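Local coordinates for protein putative phosphosugar isomerase (Clostridium difficile, PDB 3G68) that probably binds and isomerises a phosphorylated sugar, as a double-SIS-domain protein of the phosphosugar isomerase type, at residues B[143-155]-B[308-320]. Sequence-based numbering, arbitrary orientation.
Sequences KTKGYYCTKLNLM and YYQTFNFIVPIQL
Lys151 and Thr311 meet tip to tip deep inside a double-SIS protein, whose two parallel five-stranded sheets share the strand order 2-1-3-4-5. Here the start of helix 145-165 faces the turns leading into helix 316-324; the axes of 145-155 and 316-320 come no closer than 12.7 Å and run nearly antiparallel (153°), so long side chains span the gap.

Polar contacts occupy the middle and one end. Lys151 NZ donates to Thr311 OG1 at 2.6 Å and also to Thr311 O at 3.1 Å, the latter from above the carbonyl plane. OG1 stands anti to the backbone N (chi1 -167°), beside its own carbonyl, which lets the ammonium grip both oxygens. Asp222 gathers the same cluster, forming a salt bridge with Lys151 and hydrogen bonds with Thr311 and the Tyr147 hydroxyl; the buried charge is thus probably balanced. Farther along, Tyr148 OH donates to Gln319 OE1 at 2.7 Å, the phenol ring and amide being steeply inclined, while a water links Gln319 NE2 to Lys143 O. The backbone O of Tyr148 lies at the edge of the Phe312 ring, in its plane.

The apolar contacts form around the aromatic rings. Phe312, which also touches Met15 of helix 4-20 and Ala183 of helix 170-184, runs antiparallel to the Tyr148 side chain, their CD1 atoms 4.1 Å apart. Ile315 CG1 and Val316 CG2 lie against the Tyr148 hydroxyl, and Ile315 CD1 reaches the Tyr147 ring.

Selenomethionine Met155 closes the other end with two Met-aromatic contacts: its SE sits at the ring edges of both Tyr309 and Phe312, 4.0 Å from Tyr309 CE1 and 3.6 Å from Phe312 CZ.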
ATOM      1  N   LYS B 143      12.448 -52.583  -1.084  1.00 14.49           N
ATOM      2  CA  LYS B 143      11.634 -51.587  -1.827  1.00 14.26           C
ATOM      3  C   LYS B 143      10.693 -50.821  -0.916  1.00 13.12           C
ATOM      4  O   LYS B 143      10.012 -51.434  -0.064  1.00 11.68           O
ATOM      5  CB  LYS B 143      10.776 -52.250  -2.919  1.00 14.99           C
ATOM      6  CG  LYS B 143      11.524 -53.156  -3.920  1.00 18.75           C
ATOM      7  CD  LYS B 143      12.336 -52.349  -4.897  1.00 21.65           C
ATOM      8  CE  LYS B 143      12.787 -53.192  -6.084  1.00 21.38           C
ATOM      9  NZ  LYS B 143      13.894 -54.095  -5.803  1.00 19.08           N
ATOM     10  N   THR B 144      10.632 -49.500  -1.130  1.00 10.24           N
ATOM     11  CA  THR B 144       9.765 -48.581  -0.371  1.00 10.77           C
ATOM     12  C   THR B 144       8.964 -47.757  -1.355  1.00 10.22           C
ATOM     13  O   THR B 144       7.746 -47.882  -1.442  1.00 11.09           O
ATOM     14  CB  THR B 144      10.609 -47.707   0.589  1.00 12.22           C
ATOM     15  OG1 THR B 144      11.652 -47.059  -0.125  1.00 13.97           O
ATOM     16  CG2 THR B 144      11.268 -48.591   1.720  1.00 10.15           C
ATOM     17  N   LYS B 145       9.654 -46.909  -2.095  1.00 11.65           N
ATOM     18  CA  LYS B 145       9.048 -46.102  -3.165  1.00 11.76           C
ATOM     19  C   LYS B 145       8.091 -46.907  -4.046  1.00 11.01           C
ATOM     20  O   LYS B 145       6.972 -46.492  -4.328  1.00  9.80           O
ATOM     21  CB  LYS B 145      10.189 -45.539  -4.049  1.00 11.22           C
ATOM     22  CG  LYS B 145       9.748 -44.821  -5.294  1.00 11.21           C
ATOM     23  CD  LYS B 145      10.954 -44.242  -6.046  1.00 13.68           C
ATOM     24  CE  LYS B 145      11.843 -45.313  -6.692  1.00 12.38           C
ATOM     25  NZ  LYS B 145      12.773 -44.691  -7.739  1.00 16.27           N
ATOM     26  N   GLY B 146       8.564 -48.050  -4.523  1.00 11.86           N
ATOM     27  CA  GLY B 146       7.765 -48.911  -5.402  1.00 11.70           C
ATOM     28  C   GLY B 146       6.480 -49.439  -4.790  1.00 11.90           C
ATOM     29  O   GLY B 146       5.470 -49.565  -5.485  1.00 11.44           O
ATOM     30  N   TYR B 147       6.515 -49.700  -3.487  1.00 10.77           N
ATOM     31  CA  TYR B 147       5.337 -50.142  -2.751  1.00 11.06           C
ATOM     32  C   TYR B 147       4.276 -49.028  -2.785  1.00 10.55           C
ATOM     33  O   TYR B 147       3.156 -49.286  -3.208  1.00  9.33           O
ATOM     34  CB  TYR B 147       5.715 -50.548  -1.306  1.00 10.85           C
ATOM     35  CG  TYR B 147       4.539 -50.968  -0.436  1.00  8.95           C
ATOM     36  CD1 TYR B 147       3.722 -52.039  -0.802  1.00 10.87           C
ATOM     37  CD2 TYR B 147       4.223 -50.284   0.741  1.00 10.71           C
ATOM     38  CE1 TYR B 147       2.654 -52.421  -0.016  1.00 10.50           C
ATOM     39  CE2 TYR B 147       3.128 -50.664   1.524  1.00  7.78           C
ATOM     40  CZ  TYR B 147       2.365 -51.741   1.140  1.00  6.43           C
ATOM     41  OH  TYR B 147       1.301 -52.168   1.908  1.00  9.45           O
ATOM     42  N   TYR B 148       4.628 -47.815  -2.324  1.00 11.12           N
ATOM     43  CA  TYR B 148       3.731 -46.644  -2.348  1.00  9.60           C
ATOM     44  C   TYR B 148       3.189 -46.339  -3.759  1.00  9.86           C
ATOM     45  O   TYR B 148       1.995 -46.127  -3.944  1.00 10.02           O
ATOM     46  CB  TYR B 148       4.417 -45.405  -1.805  1.00  9.81           C
ATOM     47  CG  TYR B 148       4.642 -45.461  -0.315  1.00  9.09           C
ATOM     48  CD1 TYR B 148       3.565 -45.394   0.580  1.00 12.23           C
ATOM     49  CD2 TYR B 148       5.922 -45.550   0.206  1.00 10.75           C
ATOM     50  CE1 TYR B 148       3.770 -45.447   1.962  1.00 14.96           C
ATOM     51  CE2 TYR B 148       6.134 -45.583   1.583  1.00 12.85           C
ATOM     52  CZ  TYR B 148       5.059 -45.539   2.445  1.00 12.13           C
ATOM     53  OH  TYR B 148       5.242 -45.582   3.799  1.00 12.20           O
ATOM     54  N   CYS B 149       4.075 -46.322  -4.755  1.00  9.82           N
ATOM     55  CA  CYS B 149       3.642 -45.997  -6.100  1.00 10.05           C
ATOM     56  C   CYS B 149       2.755 -47.097  -6.707  1.00 10.62           C
ATOM     57  O   CYS B 149       1.920 -46.778  -7.537  1.00 12.83           O
ATOM     58  CB  CYS B 149       4.837 -45.688  -7.002  1.00 10.92           C
ATOM     59  SG  CYS B 149       5.767 -44.221  -6.574  1.00 13.10           S
ATOM     60  N   THR B 150       2.899 -48.362  -6.282  1.00 10.71           N
ATOM     61  CA  THR B 150       2.058 -49.472  -6.791  1.00 11.58           C
ATOM     62  C   THR B 150       0.654 -49.380  -6.143  1.00 12.63           C
ATOM     63  O   THR B 150      -0.383 -49.507  -6.821  1.00 13.82           O
ATOM     64  CB  THR B 150       2.745 -50.855  -6.555  1.00 13.84           C
ATOM     65  OG1 THR B 150       3.978 -50.898  -7.313  1.00  9.81           O
ATOM     66  CG2 THR B 150       1.833 -52.030  -6.951  1.00  9.07           C
ATOM     67  N   LYS B 151       0.603 -49.130  -4.831  1.00 10.46           N
ATOM     68  CA  LYS B 151      -0.676 -48.884  -4.168  1.00 10.62           C
ATOM     69  C   LYS B 151      -1.416 -47.701  -4.832  1.00 10.47           C
ATOM     70  O   LYS B 151      -2.600 -47.793  -5.105  1.00  9.50           O
ATOM     71  CB  LYS B 151      -0.496 -48.588  -2.695  1.00  9.85           C
ATOM     72  CG  LYS B 151       0.007 -49.772  -1.871  1.00 10.84           C
ATOM     73  CD  LYS B 151      -0.051 -49.432  -0.379  1.00 10.11           C
ATOM     74  CE  LYS B 151       1.009 -48.379   0.055  1.00  7.90           C
ATOM     75  NZ  LYS B 151       1.022 -48.189   1.517  1.00  8.79           N
ATOM     76  N   LEU B 152      -0.703 -46.603  -5.089  1.00 11.30           N
ATOM     77  CA  LEU B 152      -1.307 -45.444  -5.753  1.00 10.83           C
ATOM     78  C   LEU B 152      -1.851 -45.837  -7.121  1.00 11.32           C
ATOM     79  O   LEU B 152      -2.973 -45.497  -7.463  1.00 13.32           O
ATOM     80  CB  LEU B 152      -0.289 -44.316  -5.938  1.00 10.51           C
ATOM     81  CG  LEU B 152      -0.745 -43.030  -6.631  1.00 11.12           C
ATOM     82  CD1 LEU B 152      -1.978 -42.395  -5.982  1.00  8.39           C
ATOM     83  CD2 LEU B 152       0.419 -42.025  -6.584  1.00  9.60           C
ATOM     84  N   ASN B 153      -1.052 -46.563  -7.886  1.00 12.00           N
ATOM     85  CA  ASN B 153      -1.427 -47.005  -9.250  1.00 13.06           C
ATOM     86  C   ASN B 153      -2.717 -47.830  -9.264  1.00 13.31           C
ATOM     87  O   ASN B 153      -3.583 -47.647 -10.134  1.00 12.15           O
ATOM     88  CB  ASN B 153      -0.275 -47.802  -9.899  1.00 14.37           C
ATOM     89  CG  ASN B 153       0.048 -47.319 -11.305  1.00 15.71           C
ATOM     90  OD1 ASN B 153       0.171 -46.110 -11.538  1.00 19.06           O
ATOM     91  ND2 ASN B 153       0.210 -48.248 -12.239  1.00 17.66           N
ATOM     92  N   LEU B 154      -2.841 -48.722  -8.281  1.00 12.30           N
ATOM     93  CA  LEU B 154      -4.054 -49.514  -8.057  1.00 13.29           C
ATOM     94  C   LEU B 154      -5.269 -48.638  -7.690  1.00 13.47           C
ATOM     95  O   LEU B 154      -6.380 -48.896  -8.142  1.00 14.99           O
ATOM     96  CB  LEU B 154      -3.835 -50.550  -6.971  1.00 10.53           C
ATOM     97  CG  LEU B 154      -2.977 -51.759  -7.356  1.00 13.54           C
ATOM     98  CD1 LEU B 154      -2.472 -52.472  -6.106  1.00  9.24           C
ATOM     99  CD2 LEU B 154      -3.786 -52.699  -8.250  1.00 13.21           C
HETATM  100  N   MSE B 155      -5.062 -47.628  -6.852  1.00 12.63           N
HETATM  101  CA  MSE B 155      -6.132 -46.736  -6.501  1.00 13.92           C
HETATM  102  C   MSE B 155      -6.580 -45.930  -7.729  1.00 12.37           C
HETATM  103  O   MSE B 155      -7.766 -45.728  -7.907  1.00 13.93           O
HETATM  104  CB  MSE B 155      -5.724 -45.789  -5.367  1.00 13.92           C
HETATM  105  CG  MSE B 155      -5.589 -46.491  -4.036  1.00 14.72           C
HETATM  106 SE   MSE B 155      -5.126 -45.186  -2.684  0.75 20.63          SE
HETATM  107  CE  MSE B 155      -5.466 -46.210  -1.073  1.00 11.21           C
ATOM    108  N   TYR B 308      -8.452 -45.090   4.157  1.00 13.08           N
ATOM    109  CA  TYR B 308      -7.793 -45.561   2.968  1.00 12.48           C
ATOM    110  C   TYR B 308      -6.514 -44.777   2.695  1.00 10.91           C
ATOM    111  O   TYR B 308      -5.466 -45.372   2.468  1.00  9.34           O
ATOM    112  CB  TYR B 308      -8.715 -45.455   1.765  1.00 13.65           C
ATOM    113  CG  TYR B 308     -10.071 -46.095   1.982  1.00 17.27           C
ATOM    114  CD1 TYR B 308     -10.183 -47.471   2.145  1.00 19.76           C
ATOM    115  CD2 TYR B 308     -11.245 -45.320   2.003  1.00 16.57           C
ATOM    116  CE1 TYR B 308     -11.412 -48.074   2.345  1.00 23.70           C
ATOM    117  CE2 TYR B 308     -12.491 -45.920   2.211  1.00 22.49           C
ATOM    118  CZ  TYR B 308     -12.566 -47.302   2.363  1.00 22.05           C
ATOM    119  OH  TYR B 308     -13.782 -47.929   2.554  1.00 25.34           O
ATOM    120  N   TYR B 309      -6.583 -43.455   2.752  1.00 11.05           N
ATOM    121  CA  TYR B 309      -5.411 -42.632   2.360  1.00  9.35           C
ATOM    122  C   TYR B 309      -4.290 -42.529   3.391  1.00  8.66           C
ATOM    123  O   TYR B 309      -3.155 -42.142   3.051  1.00  8.05           O
ATOM    124  CB  TYR B 309      -5.842 -41.240   1.816  1.00  9.84           C
ATOM    125  CG  TYR B 309      -6.871 -41.345   0.697  1.00 10.39           C
ATOM    126  CD1 TYR B 309      -6.733 -42.279  -0.329  1.00 10.65           C
ATOM    127  CD2 TYR B 309      -7.997 -40.512   0.676  1.00  8.57           C
ATOM    128  CE1 TYR B 309      -7.699 -42.388  -1.349  1.00 14.87           C
ATOM    129  CE2 TYR B 309      -8.923 -40.598  -0.336  1.00  9.26           C
ATOM    130  CZ  TYR B 309      -8.783 -41.542  -1.336  1.00 11.10           C
ATOM    131  OH  TYR B 309      -9.722 -41.646  -2.333  1.00 11.80           O
ATOM    132  N   GLN B 310      -4.581 -42.920   4.623  1.00  9.21           N
ATOM    133  CA  GLN B 310      -3.550 -43.019   5.675  1.00  9.78           C
ATOM    134  C   GLN B 310      -2.446 -43.977   5.269  1.00  7.29           C
ATOM    135  O   GLN B 310      -1.356 -43.934   5.848  1.00  8.26           O
ATOM    136  CB  GLN B 310      -4.163 -43.465   7.015  1.00 10.17           C
ATOM    137  CG  GLN B 310      -4.738 -44.894   6.992  1.00 12.40           C
ATOM    138  CD  GLN B 310      -5.347 -45.332   8.324  1.00 11.30           C
ATOM    139  OE1 GLN B 310      -5.025 -44.815   9.386  1.00 12.32           O
ATOM    140  NE2 GLN B 310      -6.241 -46.289   8.251  1.00 10.94           N
ATOM    141  N   THR B 311      -2.722 -44.862   4.312  1.00  6.17           N
ATOM    142  CA  THR B 311      -1.728 -45.797   3.805  1.00  8.60           C
ATOM    143  C   THR B 311      -0.473 -45.073   3.266  1.00  7.42           C
ATOM    144  O   THR B 311       0.590 -45.634   3.223  1.00  8.66           O
ATOM    145  CB  THR B 311      -2.312 -46.756   2.725  1.00  9.15           C
ATOM    146  OG1 THR B 311      -1.390 -47.834   2.486  1.00  9.11           O
ATOM    147  CG2 THR B 311      -2.600 -46.005   1.417  1.00  7.93           C
ATOM    148  N   PHE B 312      -0.601 -43.829   2.843  1.00  9.95           N
ATOM    149  CA  PHE B 312       0.567 -43.090   2.335  1.00 10.13           C
ATOM    150  C   PHE B 312       1.461 -42.485   3.386  1.00  9.51           C
ATOM    151  O   PHE B 312       2.426 -41.813   3.031  1.00  9.96           O
ATOM    152  CB  PHE B 312       0.126 -42.039   1.315  1.00  9.60           C
ATOM    153  CG  PHE B 312      -0.528 -42.649   0.156  1.00 12.60           C
ATOM    154  CD1 PHE B 312       0.196 -43.519  -0.668  1.00 14.42           C
ATOM    155  CD2 PHE B 312      -1.888 -42.460  -0.088  1.00 12.06           C
ATOM    156  CE1 PHE B 312      -0.441 -44.155  -1.747  1.00 13.70           C
ATOM    157  CE2 PHE B 312      -2.502 -43.083  -1.171  1.00 11.75           C
ATOM    158  CZ  PHE B 312      -1.773 -43.927  -1.995  1.00 11.75           C
ATOM    159  N   ASN B 313       1.116 -42.666   4.663  1.00  8.90           N
ATOM    160  CA  ASN B 313       1.945 -42.181   5.745  1.00 10.12           C
ATOM    161  C   ASN B 313       2.281 -43.163   6.852  1.00 10.11           C
ATOM    162  O   ASN B 313       3.329 -43.019   7.451  1.00  9.63           O
ATOM    163  CB  ASN B 313       1.236 -41.029   6.467  1.00  9.40           C
ATOM    164  CG  ASN B 313       0.903 -39.837   5.572  1.00 10.40           C
ATOM    165  OD1 ASN B 313      -0.025 -39.109   5.892  1.00 13.43           O
ATOM    166  ND2 ASN B 313       1.660 -39.612   4.491  1.00  9.53           N
ATOM    167  N   PHE B 314       1.415 -44.139   7.142  1.00  9.66           N
ATOM    168  CA  PHE B 314       1.542 -44.881   8.414  1.00  9.89           C
ATOM    169  C   PHE B 314       2.833 -45.644   8.678  1.00  8.81           C
ATOM    170  O   PHE B 314       3.358 -45.589   9.799  1.00  8.21           O
ATOM    171  CB  PHE B 314       0.354 -45.818   8.682  1.00 12.12           C
ATOM    172  CG  PHE B 314      -0.257 -45.595  10.016  1.00 10.54           C
ATOM    173  CD1 PHE B 314       0.465 -45.831  11.172  1.00 12.97           C
ATOM    174  CD2 PHE B 314      -1.552 -45.076  10.116  1.00 14.90           C
ATOM    175  CE1 PHE B 314      -0.117 -45.590  12.437  1.00 14.15           C
ATOM    176  CE2 PHE B 314      -2.110 -44.806  11.336  1.00 15.95           C
ATOM    177  CZ  PHE B 314      -1.387 -45.054  12.502  1.00 14.61           C
ATOM    178  N   ILE B 315       3.355 -46.337   7.672  1.00  8.66           N
ATOM    179  CA  ILE B 315       4.535 -47.160   7.880  1.00  7.24           C
ATOM    180  C   ILE B 315       5.867 -46.479   7.546  1.00  6.94           C
ATOM    181  O   ILE B 315       6.920 -47.107   7.656  1.00  6.54           O
ATOM    182  CB  ILE B 315       4.428 -48.568   7.234  1.00  9.06           C
ATOM    183  CG1 ILE B 315       4.388 -48.533   5.720  1.00  6.32           C
ATOM    184  CG2 ILE B 315       3.208 -49.318   7.754  1.00  5.50           C
ATOM    185  CD1 ILE B 315       4.578 -49.949   5.131  1.00  8.64           C
ATOM    186  N   VAL B 316       5.827 -45.197   7.172  1.00  7.36           N
ATOM    187  CA  VAL B 316       7.074 -44.415   6.950  1.00  6.54           C
ATOM    188  C   VAL B 316       8.095 -44.636   8.085  1.00  7.17           C
ATOM    189  O   VAL B 316       9.261 -44.920   7.798  1.00  6.94           O
ATOM    190  CB  VAL B 316       6.777 -42.904   6.711  1.00  5.84           C
ATOM    191  CG1 VAL B 316       8.042 -42.040   6.750  1.00  5.55           C
ATOM    192  CG2 VAL B 316       6.119 -42.737   5.387  1.00  4.29           C
ATOM    193  N   PRO B 317       7.678 -44.489   9.363  1.00  7.16           N
ATOM    194  CA  PRO B 317       8.618 -44.734  10.476  1.00  8.25           C
ATOM    195  C   PRO B 317       9.279 -46.094  10.495  1.00  8.85           C
ATOM    196  O   PRO B 317      10.456 -46.199  10.826  1.00 10.28           O
ATOM    197  CB  PRO B 317       7.759 -44.526  11.728  1.00  8.27           C
ATOM    198  CG  PRO B 317       6.380 -44.375  11.240  1.00  7.79           C
ATOM    199  CD  PRO B 317       6.412 -43.924   9.870  1.00  7.57           C
ATOM    200  N   ILE B 318       8.527 -47.130  10.124  1.00  7.48           N
ATOM    201  CA  ILE B 318       9.033 -48.482  10.153  1.00  7.02           C
ATOM    202  C   ILE B 318      10.017 -48.659   8.993  1.00  7.20           C
ATOM    203  O   ILE B 318      11.081 -49.226   9.190  1.00  7.80           O
ATOM    204  CB  ILE B 318       7.912 -49.569  10.076  1.00  7.64           C
ATOM    205  CG1 ILE B 318       6.914 -49.407  11.223  1.00 10.92           C
ATOM    206  CG2 ILE B 318       8.549 -50.948  10.165  1.00  8.65           C
ATOM    207  CD1 ILE B 318       7.544 -49.528  12.553  1.00 11.61           C
ATOM    208  N   GLN B 319       9.671 -48.180   7.800  1.00  8.04           N
ATOM    209  CA  GLN B 319      10.625 -48.208   6.683  1.00  8.33           C
ATOM    210  C   GLN B 319      11.866 -47.430   6.995  1.00  7.23           C
ATOM    211  O   GLN B 319      12.955 -47.824   6.566  1.00  9.76           O
ATOM    212  CB  GLN B 319       9.987 -47.655   5.410  1.00  9.66           C
ATOM    213  CG  GLN B 319       8.896 -48.534   4.853  1.00  9.75           C
ATOM    214  CD  GLN B 319       7.973 -47.774   3.947  1.00 13.19           C
ATOM    215  OE1 GLN B 319       7.723 -46.574   4.153  1.00 12.38           O
ATOM    216  NE2 GLN B 319       7.450 -48.458   2.924  1.00 10.03           N
ATOM    217  N   LEU B 320      11.756 -46.317   7.728  1.00  7.80           N
ATOM    218  CA  LEU B 320      12.949 -45.554   8.089  1.00  7.31           C
ATOM    219  C   LEU B 320      13.836 -46.340   9.034  1.00  7.71           C
ATOM    220  O   LEU B 320      15.081 -46.252   8.947  1.00  8.23           O
ATOM    221  CB  LEU B 320      12.649 -44.136   8.592  1.00  5.95           C
ATOM    222  CG  LEU B 320      13.859 -43.243   8.802  1.00  8.57           C
ATOM    223  CD1 LEU B 320      14.740 -43.132   7.516  1.00  7.81           C
ATOM    224  CD2 LEU B 320      13.387 -41.864   9.224  1.00  8.90           C
TER
HETATM  225  O   HOH W   1       8.028 -50.940   1.912  1.00 12.15           O